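Local coordinates for protein 433aa long hypothetical phosphoribosylglycinamide formyl transferase (Pyrococcus horikoshii, PDB 2DWC) that belongs to the ATP-grasp superfamily, is related to PurT-type proteins, and binds adenosine-5'-diphosphate in the crystal, at residues B[309-313]-B[314-318]; B[146-149]-B[150-154]; B[96-99]-B[100-103]; B[380-383]-B[384-387]; B[124-127]-B[128-132]. All coordinates share one frame; numbering follows the deposited sequence.

Interaction 1. Residues B[309-313]-B[314-318]; sequences PGFSE and FALHL
Ser312 OG faces the first turn of helix 313-322 and accepts two weak bonds, from Phe314 N and Ala315 N. Ser312 is the N-cap. Its OG sits between its own backbone N and carbonyl carbon (chi1 68°), which turns it back over these amides. The backbone of the same residue grips harder: Leu316 N donates to Ser312 O at 2.9 Å. The tight part lies beside this cap. Ala315 CB presses on Gly310 O at 3.2 Å, and Glu313 CG stands over the centre of the Phe314 ring in a CH-pi contact at 3.7 Å. The carboxylate of Glu313 runs on to His297 N. Across the two segments Phe311 makes a lighter touch, where its CD2, at the ring edge, lies 3.8 Å from Leu316 CD2. Ser312 is the part that keeps some access to solvent. Phe314 and Ala315 lean on helix 29-40, Leu316 packs on strand 274-283, and Phe311 also reaches Ala371 of the second subunit.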
loop_
_atom_site.group_PDB
_atom_site.type_symbol
_atom_site.label_atom_id
_atom_site.label_comp_id
_atom_site.label_asym_id
_atom_site.label_seq_id
_atom_site.Cartn_x
_atom_site.Cartn_y
_atom_site.Cartn_z
ATOM N N PRO B 309 -4.417 7.068 1.864
ATOM C CA PRO B 309 -4.242 5.628 1.997
ATOM C C PRO B 309 -5.563 4.863 2.054
ATOM O O PRO B 309 -6.541 5.314 2.669
ATOM C CB PRO B 309 -3.407 5.492 3.279
ATOM C CG PRO B 309 -3.700 6.723 4.031
ATOM C CD PRO B 309 -3.812 7.796 3.001
ATOM N N GLY B 310 -5.585 3.733 1.351
ATOM C CA GLY B 310 -6.796 2.925 1.302
ATOM C C GLY B 310 -7.841 3.519 0.365
ATOM O O GLY B 310 -8.989 3.079 0.386
ATOM N N PHE B 311 -7.455 4.520 -0.445
ATOM C CA PHE B 311 -8.425 5.135 -1.352
ATOM C C PHE B 311 -7.956 5.362 -2.798
ATOM O O PHE B 311 -8.527 6.175 -3.510
ATOM C CB PHE B 311 -8.953 6.440 -0.734
ATOM C CG PHE B 311 -9.917 6.208 0.392
ATOM C CD1 PHE B 311 -9.553 6.450 1.719
ATOM C CD2 PHE B 311 -11.202 5.711 0.122
ATOM C CE1 PHE B 311 -10.469 6.206 2.764
ATOM C CE2 PHE B 311 -12.118 5.464 1.153
ATOM C CZ PHE B 311 -11.750 5.711 2.471
ATOM N N SER B 312 -6.898 4.661 -3.234
ATOM C CA SER B 312 -6.503 4.772 -4.648
ATOM C C SER B 312 -7.659 4.188 -5.463
ATOM O O SER B 312 -8.591 3.606 -4.904
ATOM C CB SER B 312 -5.271 3.877 -4.945
ATOM O OG SER B 312 -5.691 2.505 -4.821
ATOM N N GLU B 313 -7.586 4.308 -6.789
ATOM C CA GLU B 313 -8.663 3.761 -7.606
ATOM C C GLU B 313 -8.819 2.257 -7.354
ATOM O O GLU B 313 -9.897 1.710 -7.547
ATOM C CB GLU B 313 -8.432 4.006 -9.134
ATOM C CG GLU B 313 -7.093 3.450 -9.663
ATOM C CD GLU B 313 -7.073 3.339 -11.199
ATOM O OE1 GLU B 313 -5.966 3.090 -11.745
ATOM O OE2 GLU B 313 -8.155 3.467 -11.835
ATOM N N PHE B 314 -7.725 1.586 -6.976
ATOM C CA PHE B 314 -7.802 0.131 -6.744
ATOM C C PHE B 314 -8.586 -0.222 -5.505
ATOM O O PHE B 314 -9.375 -1.191 -5.511
ATOM C CB PHE B 314 -6.359 -0.403 -6.687
ATOM C CG PHE B 314 -5.565 0.048 -7.858
ATOM C CD1 PHE B 314 -5.887 -0.386 -9.133
ATOM C CD2 PHE B 314 -4.541 1.002 -7.689
ATOM C CE1 PHE B 314 -5.221 0.116 -10.259
ATOM C CE2 PHE B 314 -3.858 1.509 -8.795
ATOM C CZ PHE B 314 -4.201 1.072 -10.094
ATOM N N ALA B 315 -8.366 0.549 -4.438
ATOM C CA ALA B 315 -9.069 0.351 -3.201
ATOM C C ALA B 315 -10.525 0.835 -3.370
ATOM O O ALA B 315 -11.424 0.253 -2.768
ATOM C CB ALA B 315 -8.379 1.150 -2.052
ATOM N N LEU B 316 -10.738 1.867 -4.190
ATOM C CA LEU B 316 -12.128 2.355 -4.405
ATOM C C LEU B 316 -12.889 1.249 -5.133
ATOM O O LEU B 316 -14.026 0.953 -4.802
ATOM C CB LEU B 316 -12.152 3.613 -5.262
ATOM C CG LEU B 316 -11.663 4.849 -4.493
ATOM C CD1 LEU B 316 -11.454 6.017 -5.455
ATOM C CD2 LEU B 316 -12.693 5.219 -3.388
ATOM N N HIS B 317 -12.247 0.650 -6.128
ATOM C CA HIS B 317 -12.890 -0.438 -6.876
ATOM C C HIS B 317 -13.194 -1.600 -5.948
ATOM O O HIS B 317 -14.289 -2.145 -5.960
ATOM C CB HIS B 317 -11.936 -0.933 -7.984
ATOM C CG HIS B 317 -12.576 -1.803 -9.019
ATOM N ND1 HIS B 317 -13.715 -1.444 -9.710
ATOM C CD2 HIS B 317 -12.185 -2.996 -9.529
ATOM C CE1 HIS B 317 -13.989 -2.368 -10.616
ATOM N NE2 HIS B 317 -13.075 -3.326 -10.529
ATOM N N LEU B 318 -12.193 -2.026 -5.180
ATOM C CA LEU B 318 -12.388 -3.173 -4.293
ATOM C C LEU B 318 -13.532 -2.930 -3.293
ATOM O O LEU B 318 -14.391 -3.792 -3.066
ATOM C CB LEU B 318 -11.092 -3.470 -3.524
ATOM C CG LEU B 318 -11.226 -4.629 -2.528
ATOM C CD1 LEU B 318 -11.458 -5.941 -3.290
ATOM C CD2 LEU B 318 -9.952 -4.723 -1.680
#

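Interaction 2. Residues B[146-149]-B[150-154]; sequences DELY and EACEK
Ala151 N donates to Glu147 O at 2.8 Å, the shortest of four backbone bonds that join 146-149 to 150-154. The next one, from Cys152 N to Leu148 O, is almost straight, with 176° at the hydrogen. On the buried side Leu148 CD2 touches Cys152 SG at 3.5 Å. The sulfur lies beside its own backbone N (chi1 -70°), which turns it back toward the preceding turn and the leucine branch. Ala151 CB rests on Glu147 O at 3.2 Å. The four backbone bonds are the i to i+4 pattern of an alpha helix, here helix 145-155 of the ATP-grasp domain. Its inner face, with Leu148, Ala151 and Cys152, covers the antiparallel sheet at Val201 of strand 199-203. Ile181 of helix 181-185 meets Leu148, Tyr149 and Cys152. The outer face is polar. Glu153 CG, lying beside its own backbone N, comes 3.3 Å from Tyr149 O; the chain then bends, and OE2 bonds Tyr157 OH. Glu147 OE2 reaches back to the start of the helix, where it accepts from Thr143 N.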
loop_
_atom_site.group_PDB
_atom_site.type_symbol
_atom_site.label_atom_id
_atom_site.label_comp_id
_atom_site.label_asym_id
_atom_site.label_seq_id
_atom_site.Cartn_x
_atom_site.Cartn_y
_atom_site.Cartn_z
ATOM N N ASP B 146 -15.354 1.147 -50.103
ATOM C CA ASP B 146 -16.206 2.148 -50.739
ATOM C C ASP B 146 -16.863 3.025 -49.686
ATOM O O ASP B 146 -16.966 4.238 -49.844
ATOM C CB ASP B 146 -17.296 1.472 -51.575
ATOM C CG ASP B 146 -16.806 1.043 -52.945
ATOM O OD1 ASP B 146 -15.660 0.544 -53.066
ATOM O OD2 ASP B 146 -17.584 1.203 -53.903
ATOM N N GLU B 147 -17.319 2.406 -48.604
ATOM C CA GLU B 147 -17.957 3.174 -47.552
ATOM C C GLU B 147 -16.909 3.985 -46.805
ATOM O O GLU B 147 -17.173 5.110 -46.373
ATOM C CB GLU B 147 -18.692 2.241 -46.597
ATOM C CG GLU B 147 -19.954 1.668 -47.176
ATOM C CD GLU B 147 -20.722 0.856 -46.159
ATOM O OE1 GLU B 147 -21.870 0.461 -46.455
ATOM O OE2 GLU B 147 -20.171 0.620 -45.060
ATOM N N LEU B 148 -15.711 3.423 -46.674
ATOM C CA LEU B 148 -14.633 4.132 -45.985
ATOM C C LEU B 148 -14.302 5.439 -46.730
ATOM O O LEU B 148 -14.152 6.498 -46.101
ATOM C CB LEU B 148 -13.387 3.243 -45.896
ATOM C CG LEU B 148 -12.448 3.380 -44.690
ATOM C CD1 LEU B 148 -11.040 3.367 -45.199
ATOM C CD2 LEU B 148 -12.729 4.640 -43.883
ATOM N N TYR B 149 -14.209 5.374 -48.065
ATOM C CA TYR B 149 -13.907 6.580 -48.848
ATOM C C TYR B 149 -14.964 7.640 -48.636
ATOM O O TYR B 149 -14.651 8.806 -48.376
ATOM C CB TYR B 149 -13.833 6.265 -50.344
ATOM C CG TYR B 149 -12.458 5.930 -50.833
ATOM C CD1 TYR B 149 -12.087 4.606 -51.075
ATOM C CD2 TYR B 149 -11.517 6.939 -51.057
ATOM C CE1 TYR B 149 -10.813 4.289 -51.531
ATOM C CE2 TYR B 149 -10.230 6.633 -51.514
ATOM C CZ TYR B 149 -9.889 5.307 -51.746
ATOM O OH TYR B 149 -8.624 4.996 -52.183
ATOM N N GLU B 150 -16.230 7.250 -48.741
ATOM C CA GLU B 150 -17.319 8.208 -48.578
ATOM C C GLU B 150 -17.346 8.762 -47.155
ATOM O O GLU B 150 -17.581 9.954 -46.951
ATOM C CB GLU B 150 -18.660 7.559 -48.927
ATOM C CG GLU B 150 -19.854 8.524 -48.880
ATOM C CD GLU B 150 -21.159 7.907 -49.393
ATOM O OE1 GLU B 150 -21.215 6.667 -49.602
ATOM O OE2 GLU B 150 -22.132 8.674 -49.579
ATOM N N ALA B 151 -17.086 7.897 -46.178
ATOM C CA ALA B 151 -17.093 8.321 -44.776
ATOM C C ALA B 151 -15.987 9.341 -44.501
ATOM O O ALA B 151 -16.244 10.399 -43.933
ATOM C CB ALA B 151 -16.933 7.096 -43.863
ATOM N N CYS B 152 -14.756 9.032 -44.894
ATOM C CA CYS B 152 -13.658 9.972 -44.668
ATOM C C CYS B 152 -13.930 11.319 -45.340
ATOM O O CYS B 152 -13.649 12.375 -44.768
ATOM C CB CYS B 152 -12.337 9.392 -45.169
ATOM S SG CYS B 152 -11.707 8.004 -44.170
ATOM N N GLU B 153 -14.485 11.282 -46.551
ATOM C CA GLU B 153 -14.809 12.504 -47.279
ATOM C C GLU B 153 -15.895 13.279 -46.561
ATOM O O GLU B 153 -15.815 14.498 -46.427
ATOM C CB GLU B 153 -15.294 12.180 -48.702
ATOM C CG GLU B 153 -14.190 11.794 -49.673
ATOM C CD GLU B 153 -13.256 12.960 -50.008
ATOM O OE1 GLU B 153 -13.722 14.124 -50.054
ATOM O OE2 GLU B 153 -12.058 12.707 -50.234
ATOM N N LYS B 154 -16.911 12.571 -46.081
ATOM C CA LYS B 154 -18.009 13.225 -45.382
ATOM C C LYS B 154 -17.613 13.778 -44.015
ATOM O O LYS B 154 -18.116 14.816 -43.588
ATOM C CB LYS B 154 -19.160 12.250 -45.212
ATOM C CG LYS B 154 -20.530 12.888 -45.168
ATOM C CD LYS B 154 -21.593 11.796 -45.261
ATOM C CE LYS B 154 -22.686 12.139 -46.263
ATOM N NZ LYS B 154 -23.629 10.996 -46.436
#

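Interaction 3. Residues B[96-99]-B[100-103]; sequences DALF and EFEK
Phe101 swings its ring back over the preceding turn because CG lies anti to the carbonyl carbon (chi1 -58°). Glu102 does the reverse: its CG is anti to the backbone N (chi1 -177°), and the carboxylate end comes round near Phe99. In Phe101, chi1 together with chi2 (-30°) lays the ring face on Ala97 O, which sits over its centre, 3.2 Å from Phe101 CG. That same oxygen accepts from Phe101 N at 2.9 Å. One carbonyl therefore serves the amide and lies against the ring of a single residue. Ala97 CB touches the far end of the ring, 3.7 Å from Phe101 CZ, and Leu98 CD2 comes to 4.1 Å from Phe101 CD2. The ring is held against helix 71-81, where Trp75 meets it edge-to-face. On the other side of the helix one water joins the two segments. It donates to Phe99 O at 2.9 Å and to Glu102 OE1 at 2.7 Å. Phe99 O also accepts from Lys103 N. The Phe99 ring meets Trp116 edge-to-face. Helix 95-103 thus lies between helices 71-81 and 112-118 in the Rossmann-like preATP-grasp domain. Asp96 OD2 and Glu100 OE2 are 5.4 Å apart, and their like charges would probably repel. Glu100 has a salt bridge to Lys71 and a bond from Trp75 NE1, which may offset that repulsion and keep its carboxylate ionised.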
loop_
_atom_site.group_PDB
_atom_site.type_symbol
_atom_site.label_atom_id
_atom_site.label_comp_id
_atom_site.label_asym_id
_atom_site.label_seq_id
_atom_site.Cartn_x
_atom_site.Cartn_y
_atom_site.Cartn_z
ATOM N N ASP B 96 -18.643 -14.705 -23.307
ATOM C CA ASP B 96 -19.740 -15.612 -22.978
ATOM C C ASP B 96 -19.562 -16.138 -21.539
ATOM O O ASP B 96 -20.519 -16.349 -20.818
ATOM C CB ASP B 96 -19.756 -16.837 -23.915
ATOM C CG ASP B 96 -20.333 -16.522 -25.293
ATOM O OD1 ASP B 96 -20.835 -15.402 -25.496
ATOM O OD2 ASP B 96 -20.275 -17.401 -26.174
ATOM N N ALA B 97 -18.324 -16.394 -21.137
ATOM C CA ALA B 97 -18.116 -16.911 -19.791
ATOM C C ALA B 97 -18.639 -15.931 -18.753
ATOM O O ALA B 97 -19.303 -16.324 -17.795
ATOM C CB ALA B 97 -16.592 -17.182 -19.525
ATOM N N LEU B 98 -18.277 -14.658 -18.914
ATOM C CA LEU B 98 -18.733 -13.644 -17.956
ATOM C C LEU B 98 -20.267 -13.625 -17.870
ATOM O O LEU B 98 -20.832 -13.554 -16.771
ATOM C CB LEU B 98 -18.171 -12.253 -18.339
ATOM C CG LEU B 98 -16.643 -12.116 -18.350
ATOM C CD1 LEU B 98 -16.265 -10.635 -18.709
ATOM C CD2 LEU B 98 -16.059 -12.512 -16.982
ATOM N N PHE B 99 -20.958 -13.714 -19.004
ATOM C CA PHE B 99 -22.422 -13.674 -18.937
ATOM C C PHE B 99 -22.937 -14.923 -18.253
ATOM O O PHE B 99 -23.914 -14.855 -17.516
ATOM C CB PHE B 99 -23.065 -13.599 -20.347
ATOM C CG PHE B 99 -22.980 -12.222 -20.995
ATOM C CD1 PHE B 99 -22.077 -11.961 -22.016
ATOM C CD2 PHE B 99 -23.847 -11.210 -20.591
ATOM C CE1 PHE B 99 -22.037 -10.725 -22.636
ATOM C CE2 PHE B 99 -23.819 -9.946 -21.212
ATOM C CZ PHE B 99 -22.925 -9.709 -22.225
ATOM N N GLU B 100 -22.272 -16.067 -18.487
ATOM C CA GLU B 100 -22.746 -17.306 -17.859
ATOM C C GLU B 100 -22.543 -17.289 -16.332
ATOM O O GLU B 100 -23.397 -17.762 -15.579
ATOM C CB GLU B 100 -22.020 -18.498 -18.461
ATOM C CG GLU B 100 -22.485 -18.780 -19.886
ATOM C CD GLU B 100 -21.814 -19.959 -20.528
ATOM O OE1 GLU B 100 -21.185 -20.779 -19.803
ATOM O OE2 GLU B 100 -21.929 -20.056 -21.776
ATOM N N PHE B 101 -21.402 -16.748 -15.878
ATOM C CA PHE B 101 -21.149 -16.675 -14.433
ATOM C C PHE B 101 -22.277 -15.888 -13.764
ATOM O O PHE B 101 -22.800 -16.258 -12.704
ATOM C CB PHE B 101 -19.819 -15.960 -14.090
ATOM C CG PHE B 101 -18.579 -16.588 -14.715
ATOM C CD1 PHE B 101 -18.537 -17.966 -14.969
ATOM C CD2 PHE B 101 -17.472 -15.797 -15.047
ATOM C CE1 PHE B 101 -17.371 -18.560 -15.577
ATOM C CE2 PHE B 101 -16.295 -16.373 -15.656
ATOM C CZ PHE B 101 -16.272 -17.774 -15.920
ATOM N N GLU B 102 -22.591 -14.757 -14.370
ATOM C CA GLU B 102 -23.624 -13.863 -13.798
ATOM C C GLU B 102 -24.972 -14.542 -13.761
ATOM O O GLU B 102 -25.700 -14.457 -12.749
ATOM C CB GLU B 102 -23.600 -12.584 -14.657
ATOM C CG GLU B 102 -24.482 -11.460 -14.309
ATOM C CD GLU B 102 -24.149 -10.308 -15.247
ATOM O OE1 GLU B 102 -24.615 -10.350 -16.421
ATOM O OE2 GLU B 102 -23.378 -9.405 -14.819
ATOM N N LYS B 103 -25.315 -15.227 -14.859
ATOM C CA LYS B 103 -26.572 -15.960 -14.936
ATOM C C LYS B 103 -26.671 -17.018 -13.866
ATOM O O LYS B 103 -27.755 -17.347 -13.388
ATOM C CB LYS B 103 -26.714 -16.617 -16.325
ATOM C CG LYS B 103 -27.796 -16.041 -17.187
ATOM C CD LYS B 103 -27.795 -16.684 -18.582
ATOM C CE LYS B 103 -27.681 -18.220 -18.502
ATOM N NZ LYS B 103 -28.871 -18.919 -17.893
HETATM O O HOH W 1 -25.714 -12.613 -17.516
#

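Interaction 4. Residues B[380-383]-B[384-387]; sequences EAYV and GRRL. With SO4 (sulfate ion), chain F.
The chain reverses through a type II beta turn from Tyr382 to Arg385, closed by Arg385 N donating to Tyr382 O at 2.8 Å. The turn links strands 380-381 and 386-393 in the PurT C-terminal region. Gly384 takes the third position with positive phi (92°), where a CB would run into Val383 O. Arg385 then folds back over Tyr382. Its CB lies over the centre of the ring in a CH-pi contact, 3.4 Å from the centroid. The guanidinium follows, turned 26° from the ring plane, with NE 3.5 Å from Tyr382 CE2. Every nitrogen of that group is used. NH1 donates to Glu380 O at 2.6 Å, coming from above the carbonyl plane. NE and NH2 face a sulfate, probably from the crystallisation liquor, and give it two nearly straight bonds, to O4 and O3. Lys378 NZ also binds the sulfate. The anion would partly balance the charges of the arginine and lysine. Where the two strands leave the turn, Ala381 CB meets Leu387 CD1 at 4.0 Å. Tyr382 N is buried here and has no partner in the model. Tyr382 OH completes the grip on the anion, donating to sulfate O1 at 2.5 Å near the edge of its ring.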
loop_
_atom_site.group_PDB
_atom_site.type_symbol
_atom_site.label_atom_id
_atom_site.label_comp_id
_atom_site.label_asym_id
_atom_site.label_seq_id
_atom_site.Cartn_x
_atom_site.Cartn_y
_atom_site.Cartn_z
ATOM N N GLU B 380 9.418 -11.260 -17.179
ATOM C CA GLU B 380 10.042 -11.147 -18.498
ATOM C C GLU B 380 9.667 -9.815 -19.121
ATOM O O GLU B 380 8.569 -9.302 -18.910
ATOM C CB GLU B 380 9.539 -12.290 -19.397
ATOM C CG GLU B 380 9.909 -12.064 -20.860
ATOM C CD GLU B 380 9.762 -13.296 -21.741
ATOM O OE1 GLU B 380 10.122 -13.213 -22.931
ATOM O OE2 GLU B 380 9.296 -14.333 -21.253
ATOM N N ALA B 381 10.570 -9.270 -19.917
ATOM C CA ALA B 381 10.285 -8.013 -20.591
ATOM C C ALA B 381 10.140 -8.226 -22.086
ATOM O O ALA B 381 10.707 -9.156 -22.668
ATOM C CB ALA B 381 11.421 -7.041 -20.361
ATOM N N TYR B 382 9.326 -7.394 -22.699
ATOM C CA TYR B 382 9.265 -7.419 -24.168
ATOM C C TYR B 382 9.346 -5.929 -24.542
ATOM O O TYR B 382 9.049 -5.049 -23.704
ATOM C CB TYR B 382 8.013 -8.132 -24.694
ATOM C CG TYR B 382 6.697 -7.507 -24.330
ATOM C CD1 TYR B 382 6.345 -6.248 -24.823
ATOM C CD2 TYR B 382 5.792 -8.170 -23.501
ATOM C CE1 TYR B 382 5.124 -5.658 -24.494
ATOM C CE2 TYR B 382 4.560 -7.587 -23.171
ATOM C CZ TYR B 382 4.238 -6.328 -23.671
ATOM O OH TYR B 382 3.046 -5.707 -23.337
ATOM N N VAL B 383 9.769 -5.616 -25.765
ATOM C CA VAL B 383 9.900 -4.208 -26.140
ATOM C C VAL B 383 8.560 -3.509 -26.002
ATOM O O VAL B 383 7.551 -3.947 -26.553
ATOM C CB VAL B 383 10.430 -4.047 -27.588
ATOM C CG1 VAL B 383 10.409 -2.552 -27.986
ATOM C CG2 VAL B 383 11.862 -4.584 -27.656
ATOM N N GLY B 384 8.561 -2.418 -25.236
ATOM C CA GLY B 384 7.335 -1.687 -25.002
ATOM C C GLY B 384 6.584 -2.136 -23.749
ATOM O O GLY B 384 5.598 -1.517 -23.383
ATOM N N ARG B 385 7.017 -3.208 -23.088
ATOM C CA ARG B 385 6.268 -3.650 -21.893
ATOM C C ARG B 385 6.461 -2.667 -20.731
ATOM O O ARG B 385 7.570 -2.237 -20.471
ATOM C CB ARG B 385 6.731 -5.046 -21.440
ATOM C CG ARG B 385 5.800 -5.716 -20.396
ATOM C CD ARG B 385 6.232 -7.142 -20.013
ATOM N NE ARG B 385 4.997 -7.895 -19.733
ATOM C CZ ARG B 385 4.946 -9.188 -19.443
ATOM N NH1 ARG B 385 6.066 -9.905 -19.380
ATOM N NH2 ARG B 385 3.765 -9.768 -19.241
ATOM N N ARG B 386 5.384 -2.326 -20.022
ATOM C CA ARG B 386 5.524 -1.423 -18.887
ATOM C C ARG B 386 5.990 -2.270 -17.702
ATOM O O ARG B 386 5.281 -3.205 -17.292
ATOM C CB ARG B 386 4.178 -0.822 -18.525
ATOM C CG ARG B 386 4.301 0.342 -17.597
ATOM C CD ARG B 386 2.893 0.909 -17.360
ATOM N NE ARG B 386 2.357 1.481 -18.596
ATOM C CZ ARG B 386 1.082 1.405 -18.972
ATOM N NH1 ARG B 386 0.193 0.775 -18.217
ATOM N NH2 ARG B 386 0.693 1.975 -20.107
ATOM N N LEU B 387 7.154 -1.931 -17.157
ATOM C CA LEU B 387 7.735 -2.679 -16.033
ATOM C C LEU B 387 7.584 -1.986 -14.695
ATOM O O LEU B 387 7.811 -2.609 -13.633
ATOM C CB LEU B 387 9.225 -2.951 -16.305
ATOM C CG LEU B 387 9.454 -3.813 -17.548
ATOM C CD1 LEU B 387 10.965 -4.198 -17.600
ATOM C CD2 LEU B 387 8.557 -5.081 -17.481
HETATM S S SO4 F . 1.441 -7.094 -20.170
HETATM O O1 SO4 F . 1.916 -7.101 -21.593
HETATM O O2 SO4 F . 0.158 -6.319 -20.098
HETATM O O3 SO4 F . 1.218 -8.506 -19.716
HETATM O O4 SO4 F . 2.488 -6.454 -19.308
#

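Interaction 5. Residues B[124-127]-B[128-132]; sequences LRET and LVKEA
Lys130 lies alongside Glu126, and both side chains point the same way. Lys130 CB rests 3.2 Å from Glu126 O, the atom that also accepts from Lys130 N. CG is near that oxygen and 3.8 Å from Glu126 OE2. The chain bends at chi2 (-58°), which carries CD past OE2 and brings CE to 3.3 Å from it. NZ ends 4.4 Å from Glu126 OE2, too far for a salt bridge, though the charges still probably attract. Glu126 OE1 takes bonds from Tyr139 OH and Tyr141 OH, which fix the carboxylate. At the next residue the helix widens into a pi-type turn: Thr127 O accepts a nearly straight bond from Ala132 N at 2.9 Å and a more bent one from Glu131 N at 3.0 Å. On the buried side Leu124 CD1 meets Leu128 CD1 at 3.9 Å. Arg125 reaches toward the nucleotide pocket and bonds Ser137 OG. Helix 121-132 thus packs between helix 253-270, at Leu128 and Ala132, and strand 139-142, at Arg125 and Val129, while Leu124 leans on strand 286-293.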
loop_
_atom_site.group_PDB
_atom_site.type_symbol
_atom_site.label_atom_id
_atom_site.label_comp_id
_atom_site.label_asym_id
_atom_site.label_seq_id
_atom_site.Cartn_x
_atom_site.Cartn_y
_atom_site.Cartn_z
ATOM N N LEU B 124 -20.218 0.687 -28.039
ATOM C CA LEU B 124 -19.884 1.722 -27.066
ATOM C C LEU B 124 -20.321 3.110 -27.526
ATOM O O LEU B 124 -20.994 3.832 -26.794
ATOM C CB LEU B 124 -18.383 1.738 -26.811
ATOM C CG LEU B 124 -17.944 2.720 -25.726
ATOM C CD1 LEU B 124 -18.754 2.452 -24.447
ATOM C CD2 LEU B 124 -16.440 2.566 -25.498
ATOM N N ARG B 125 -19.920 3.473 -28.741
ATOM C CA ARG B 125 -20.272 4.793 -29.260
ATOM C C ARG B 125 -21.783 4.961 -29.296
ATOM O O ARG B 125 -22.312 5.997 -28.884
ATOM C CB ARG B 125 -19.653 5.004 -30.655
ATOM C CG ARG B 125 -19.914 6.411 -31.263
ATOM C CD ARG B 125 -19.620 7.588 -30.308
ATOM N NE ARG B 125 -18.215 7.664 -29.854
ATOM C CZ ARG B 125 -17.296 8.470 -30.366
ATOM N NH1 ARG B 125 -17.607 9.279 -31.371
ATOM N NH2 ARG B 125 -16.076 8.504 -29.841
ATOM N N GLU B 126 -22.510 3.952 -29.764
ATOM C CA GLU B 126 -23.963 4.086 -29.800
ATOM C C GLU B 126 -24.553 4.203 -28.398
ATOM O O GLU B 126 -25.560 4.881 -28.187
ATOM C CB GLU B 126 -24.579 2.903 -30.561
ATOM C CG GLU B 126 -24.207 2.900 -32.060
ATOM C CD GLU B 126 -24.430 4.272 -32.715
ATOM O OE1 GLU B 126 -23.441 4.906 -33.155
ATOM O OE2 GLU B 126 -25.592 4.718 -32.766
ATOM N N THR B 127 -23.921 3.544 -27.425
ATOM C CA THR B 127 -24.405 3.647 -26.055
ATOM C C THR B 127 -24.228 5.088 -25.571
ATOM O O THR B 127 -25.123 5.649 -24.934
ATOM C CB THR B 127 -23.641 2.649 -25.120
ATOM O OG1 THR B 127 -23.925 1.308 -25.549
ATOM C CG2 THR B 127 -24.079 2.807 -23.656
ATOM N N LEU B 128 -23.066 5.680 -25.862
ATOM C CA LEU B 128 -22.834 7.062 -25.446
ATOM C C LEU B 128 -23.780 8.046 -26.126
ATOM O O LEU B 128 -24.284 8.961 -25.489
ATOM C CB LEU B 128 -21.405 7.507 -25.758
ATOM C CG LEU B 128 -20.342 7.300 -24.662
ATOM C CD1 LEU B 128 -20.476 5.920 -24.063
ATOM C CD2 LEU B 128 -18.948 7.516 -25.253
ATOM N N VAL B 129 -23.993 7.862 -27.424
ATOM C CA VAL B 129 -24.837 8.792 -28.166
ATOM C C VAL B 129 -26.332 8.573 -27.947
ATOM O O VAL B 129 -27.045 9.511 -27.618
ATOM C CB VAL B 129 -24.530 8.713 -29.700
ATOM C CG1 VAL B 129 -25.459 9.686 -30.468
ATOM C CG2 VAL B 129 -23.066 9.044 -29.965
ATOM N N LYS B 130 -26.805 7.339 -28.105
ATOM C CA LYS B 130 -28.240 7.047 -27.961
ATOM C C LYS B 130 -28.768 6.880 -26.547
ATOM O O LYS B 130 -29.881 7.310 -26.255
ATOM C CB LYS B 130 -28.622 5.791 -28.748
ATOM C CG LYS B 130 -28.141 5.747 -30.186
ATOM C CD LYS B 130 -28.654 6.925 -30.978
ATOM C CE LYS B 130 -28.129 6.864 -32.418
ATOM N NZ LYS B 130 -28.367 8.139 -33.168
ATOM N N GLU B 131 -28.000 6.256 -25.657
ATOM C CA GLU B 131 -28.500 6.081 -24.298
ATOM C C GLU B 131 -27.994 7.094 -23.269
ATOM O O GLU B 131 -28.771 7.655 -22.518
ATOM C CB GLU B 131 -28.185 4.682 -23.807
ATOM C CG GLU B 131 -28.623 3.587 -24.749
ATOM C CD GLU B 131 -28.355 2.212 -24.165
ATOM O OE1 GLU B 131 -29.024 1.846 -23.167
ATOM O OE2 GLU B 131 -27.465 1.508 -24.693
ATOM N N ALA B 132 -26.683 7.308 -23.198
ATOM C CA ALA B 132 -26.181 8.264 -22.221
ATOM C C ALA B 132 -26.505 9.686 -22.689
ATOM O O ALA B 132 -26.665 10.578 -21.870
ATOM C CB ALA B 132 -24.614 8.113 -22.052
#

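In the fold
Along the chain the order is interaction 3, 5, 2, 1 and 4, and no two touch. Interaction 3 lies in the preATP-grasp domain. Interactions 5 and 2 follow on helices 121-132 and 145-155, with centres 22 Å apart. Both helices contact strand 139-142, and interaction 5 is the nearer to the bound adenosine-5'-diphosphate. Interaction 1 caps helix 313-322 on the opposite side of the chain's centre from interaction 2, with their centres 44 Å apart. Interaction 4 belongs to the C-terminal region, and its nearest atoms are about 9 Å from interaction 1. Strand 386-393 there and strand 274-283 beside interaction 1 share one mixed sheet. The local contacts thus sample all three sequence families of the protein.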